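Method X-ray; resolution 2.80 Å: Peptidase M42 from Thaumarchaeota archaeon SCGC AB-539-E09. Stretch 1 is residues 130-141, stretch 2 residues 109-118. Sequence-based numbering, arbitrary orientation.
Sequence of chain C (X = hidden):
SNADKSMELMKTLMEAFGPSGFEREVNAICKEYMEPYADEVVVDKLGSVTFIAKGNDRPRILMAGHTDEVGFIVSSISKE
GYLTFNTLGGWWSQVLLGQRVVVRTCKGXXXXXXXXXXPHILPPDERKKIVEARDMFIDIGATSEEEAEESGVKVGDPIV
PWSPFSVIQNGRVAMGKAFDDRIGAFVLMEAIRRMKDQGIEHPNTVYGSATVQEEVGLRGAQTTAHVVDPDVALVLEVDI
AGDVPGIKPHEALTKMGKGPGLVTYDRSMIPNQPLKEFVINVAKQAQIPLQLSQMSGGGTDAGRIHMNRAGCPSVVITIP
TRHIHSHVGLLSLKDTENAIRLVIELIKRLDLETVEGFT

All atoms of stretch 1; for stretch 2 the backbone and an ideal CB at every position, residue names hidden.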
# COMPACT_ATOMS: atom_id res chain seq x y z
N ILE C 130 5.26 12.60 11.10
CA ILE C 130 4.97 13.84 11.83
C ILE C 130 4.85 13.53 13.30
O ILE C 130 4.30 12.49 13.65
CB ILE C 130 3.68 14.48 11.29
CG1 ILE C 130 3.46 15.98 11.54
CG2 ILE C 130 2.45 13.76 11.80
CD1 ILE C 130 2.36 16.48 10.61
N VAL C 131 5.38 14.39 14.15
CA VAL C 131 5.20 14.24 15.58
C VAL C 131 3.85 14.86 15.97
O VAL C 131 3.62 16.05 15.75
CB VAL C 131 6.33 14.90 16.37
CG1 VAL C 131 6.12 14.70 17.87
CG2 VAL C 131 7.67 14.34 15.95
N GLU C 132 2.97 14.04 16.53
CA GLU C 132 1.66 14.51 16.96
C GLU C 132 1.81 15.22 18.30
O GLU C 132 2.69 14.91 19.08
CB GLU C 132 0.66 13.35 17.10
CG GLU C 132 0.34 12.54 15.84
CD GLU C 132 -0.35 13.32 14.71
OE1 GLU C 132 -0.76 14.49 14.93
OE2 GLU C 132 -0.50 12.75 13.60
N ALA C 133 0.91 16.17 18.57
CA ALA C 133 0.95 16.93 19.81
C ALA C 133 0.76 16.06 21.05
O ALA C 133 1.29 16.36 22.11
CB ALA C 133 -0.10 18.03 19.76
N ARG C 134 -0.03 14.99 20.93
CA ARG C 134 -0.19 14.01 22.02
C ARG C 134 1.14 13.42 22.50
O ARG C 134 1.26 13.06 23.67
CB ARG C 134 -1.16 12.89 21.62
CG ARG C 134 -0.80 12.18 20.31
CD ARG C 134 -1.77 11.09 19.90
NE ARG C 134 -1.78 10.05 20.93
CZ ARG C 134 -2.80 9.79 21.74
NH1 ARG C 134 -2.67 8.84 22.65
NH2 ARG C 134 -3.97 10.45 21.65
N ASP C 135 2.14 13.35 21.62
CA ASP C 135 3.47 12.81 21.96
C ASP C 135 4.51 13.87 22.28
O ASP C 135 5.71 13.56 22.33
CB ASP C 135 4.02 11.95 20.81
CG ASP C 135 3.08 10.83 20.40
OD1 ASP C 135 2.43 10.23 21.29
OD2 ASP C 135 2.97 10.57 19.18
N MSE C 136 4.08 15.11 22.47
CA MSE C 136 5.01 16.19 22.83
C MSE C 136 4.92 16.44 24.30
O MSE C 136 4.02 15.94 24.97
CB MSE C 136 4.64 17.46 22.09
CG MSE C 136 4.87 17.33 20.60
SE MSE C 136 4.41 19.02 19.69
CE MSE C 136 4.38 18.31 17.86
N PHE C 137 5.87 17.20 24.83
CA PHE C 137 5.78 17.67 26.21
C PHE C 137 6.57 18.94 26.34
O PHE C 137 7.20 19.39 25.40
CB PHE C 137 6.29 16.62 27.20
CG PHE C 137 7.32 15.77 26.64
CD1 PHE C 137 8.60 16.28 26.47
CD2 PHE C 137 7.02 14.48 26.21
CE1 PHE C 137 9.59 15.51 25.89
CE2 PHE C 137 7.99 13.69 25.62
CZ PHE C 137 9.29 14.21 25.46
N ILE C 138 6.54 19.51 27.53
CA ILE C 138 7.19 20.75 27.81
C ILE C 138 8.32 20.47 28.77
O ILE C 138 8.13 19.84 29.82
CB ILE C 138 6.19 21.76 28.38
CG1 ILE C 138 5.25 22.19 27.25
CG2 ILE C 138 6.89 22.98 28.94
CD1 ILE C 138 3.91 22.65 27.74
N ASP C 139 9.49 20.96 28.39
CA ASP C 139 10.69 20.83 29.17
C ASP C 139 10.89 22.14 29.88
O ASP C 139 11.03 23.18 29.24
CB ASP C 139 11.87 20.56 28.24
CG ASP C 139 13.16 20.31 28.98
OD1 ASP C 139 13.22 20.51 30.22
OD2 ASP C 139 14.14 19.90 28.32
N ILE C 140 10.94 22.09 31.21
CA ILE C 140 11.14 23.30 32.01
C ILE C 140 12.50 23.29 32.72
O ILE C 140 12.72 24.08 33.64
CB ILE C 140 10.01 23.51 33.04
CG1 ILE C 140 9.91 22.32 33.98
CG2 ILE C 140 8.69 23.71 32.32
CD1 ILE C 140 9.09 22.58 35.23
N GLY C 141 13.40 22.42 32.28
CA GLY C 141 14.75 22.37 32.81
C GLY C 141 14.85 21.58 34.09
O GLY C 141 15.85 21.65 34.80
N UNK C 109 5.56 32.82 36.89
CA UNK C 109 5.82 32.35 35.53
C UNK C 109 6.96 31.38 35.49
O UNK C 109 8.02 31.63 36.04
CB UNK C 109 6.11 33.53 34.60
N UNK C 110 6.75 30.26 34.83
CA UNK C 110 7.78 29.26 34.64
C UNK C 110 7.99 29.00 33.15
O UNK C 110 7.06 28.64 32.45
CB UNK C 110 7.41 27.97 35.37
N UNK C 111 9.22 29.17 32.69
CA UNK C 111 9.52 29.04 31.27
C UNK C 111 9.83 27.62 30.90
O UNK C 111 10.35 26.86 31.71
CB UNK C 111 10.69 29.94 30.88
N UNK C 112 9.52 27.28 29.66
CA UNK C 112 9.79 25.96 29.13
C UNK C 112 9.81 25.92 27.61
O UNK C 112 9.61 26.93 26.93
CB UNK C 112 8.75 24.97 29.66
N UNK C 113 10.07 24.72 27.09
CA UNK C 113 10.25 24.51 25.67
C UNK C 113 9.43 23.30 25.26
O UNK C 113 9.49 22.28 25.91
CB UNK C 113 11.73 24.33 25.32
N UNK C 114 8.69 23.42 24.16
CA UNK C 114 7.96 22.27 23.65
C UNK C 114 8.95 21.31 23.00
O UNK C 114 9.78 21.71 22.17
CB UNK C 114 6.88 22.70 22.66
N UNK C 115 8.89 20.05 23.40
CA UNK C 115 9.88 19.06 22.97
C UNK C 115 9.26 17.72 22.68
O UNK C 115 8.11 17.46 23.05
CB UNK C 115 10.97 18.90 24.03
N UNK C 116 10.02 16.89 21.99
CA UNK C 116 9.63 15.50 21.76
C UNK C 116 10.85 14.62 21.91
O UNK C 116 11.95 15.10 22.17
CB UNK C 116 9.00 15.32 20.38
N UNK C 117 10.65 13.32 21.74
CA UNK C 117 11.78 12.41 21.59
C UNK C 117 12.56 12.83 20.35
O UNK C 117 11.96 13.07 19.31
CB UNK C 117 11.32 10.96 21.49
N UNK C 118 13.90 12.91 20.47
CA UNK C 118 14.76 13.27 19.33
C UNK C 118 14.74 12.16 18.31
O UNK C 118 14.72 11.01 18.69
CB UNK C 118 16.20 13.55 19.78

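The backbone of stretch 2 runs antiparallel to residues 137-139 of stretch 1, and four main-chain hydrogen bonds set the register before any side chain is considered. These bonds use only main-chain atoms, so they rule out proline at 113 and 115, where N is a donor, but otherwise leave the choice to where each CB points.

At position 109 no atom of stretch 1 lies within 5.5 Å of the ideal CB, so stretch 1 sets no preference. The deposited residue is Met109, a selenomethionine that makes no contact here.

Position 110 points toward stretch 1, with its ideal CB 5.4 Å from Ile140 CG2. The extended backbone and the nearby methyl group suit a beta-branched or other medium-sized apolar residue. It is Val110, whose CG1 reaches to 4.2 Å from Ile140 CG2.

Position 111 turns its CB away, so stretch 1 does not restrict it. His111 is found there; its carbonyl O, rather than its ring, comes near stretch 1, 3.6 Å from Ile140 CG2.

Position 112 is the most restrictive. Its CA lies 3.0 Å from Asp139 O, and an ideal CB would stand 2.8 Å from Ile138 CG2, 2.9 Å from Asp139 O and 2.9 Å from Ile140 CG2. Each is a clash, so in this backbone only glycine fits, and Gly112 is the residue. Its bare CA packs 4.2 Å from Ile138 CG2.

Position 113 pairs with Asp139 through two hydrogen bonds, from 113 N to Asp139 O and from Asp139 N to 113 O, both 2.8 Å. Its ideal CB lies 4.1 Å from Asp139 O, and the extended backbone suits beta-branched apolar residues. Ile113, with chi1 m, makes the pairing through its backbone; its O also receives a CA-H...O contact from Ile138 CA at 3.4 Å.

At position 114 the CB shares a sheet face with Ile138, 4.9 Å from Ile138 CG1 and 5.3 Å from Met136 SE. Such apolar surroundings favor leucine, isoleucine, valine or methionine. Ile114 uses both branches: CG1 meets Ile138 CG1 at 4.2 Å, while CG2 meets the selenomethionine Met136 SE at 3.9 Å.

Position 115 is bonded to Phe137 from 115 N to Phe137 O (2.7 Å) and from Phe137 N to 115 O (2.9 Å). Its CB is 4.6 Å from Asp139 CB, on the face that also carries the Phe137 ring. A small residue sits easily beside that ring, although the backbone alone does not exclude larger ones. It is Ala115, whose CB packs 4.1 Å from Phe137 CE1, while its O lies over one face of the ring.

Position 116 points sideways, its CB 3.9 Å from Val131 CG1 and 4.2 Å from Asp135 O. A small residue, apolar or polar, would suit. Ser116 places its CB against the valine methyl and hydrogen-bonds through Ser116 OG to 117 O at 3.0 Å.

Nothing of stretch 1 lies within 5.5 Å of the ideal CB at 117 or 118, so stretch 1 sets little preference. Lys117 is poorly ordered, its N 4.1 Å from Phe137 CZ; Pro118, whose phi of -68° suits its ring, makes no contact with stretch 1.

Stretch 2 109-118: MVHGIIASKP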
# COMPACT_ATOMS: atom_id res chain seq x y z
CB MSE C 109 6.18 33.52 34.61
CG MSE C 109 5.05 34.54 34.45
SE MSE C 109 3.38 33.75 33.72
CE MSE C 109 2.19 35.30 34.00
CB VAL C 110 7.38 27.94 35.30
CG1 VAL C 110 8.41 26.85 35.02
CG2 VAL C 110 7.20 28.14 36.80
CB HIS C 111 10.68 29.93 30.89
CG HIS C 111 10.37 31.38 31.07
ND1 HIS C 111 9.68 32.10 30.14
CD2 HIS C 111 10.62 32.22 32.10
CE1 HIS C 111 9.53 33.34 30.56
NE2 HIS C 111 10.09 33.44 31.75
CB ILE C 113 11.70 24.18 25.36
CG1 ILE C 113 12.62 25.31 25.81
CG2 ILE C 113 11.88 23.97 23.86
CD1 ILE C 113 14.07 24.90 25.88
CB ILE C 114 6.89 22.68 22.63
CG1 ILE C 114 5.87 23.60 23.30
CG2 ILE C 114 6.19 21.46 22.08
CD1 ILE C 114 4.81 24.16 22.36
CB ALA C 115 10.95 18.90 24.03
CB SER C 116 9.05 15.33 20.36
OG SER C 116 10.07 15.43 19.38
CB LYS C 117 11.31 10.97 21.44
CG LYS C 117 11.06 10.27 22.76
CD LYS C 117 10.55 8.85 22.55
CE LYS C 117 9.06 8.82 22.24
NZ LYS C 117 8.59 7.43 21.98
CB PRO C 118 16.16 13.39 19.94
CG PRO C 118 16.05 13.08 21.40
CD PRO C 118 14.68 12.55 21.67
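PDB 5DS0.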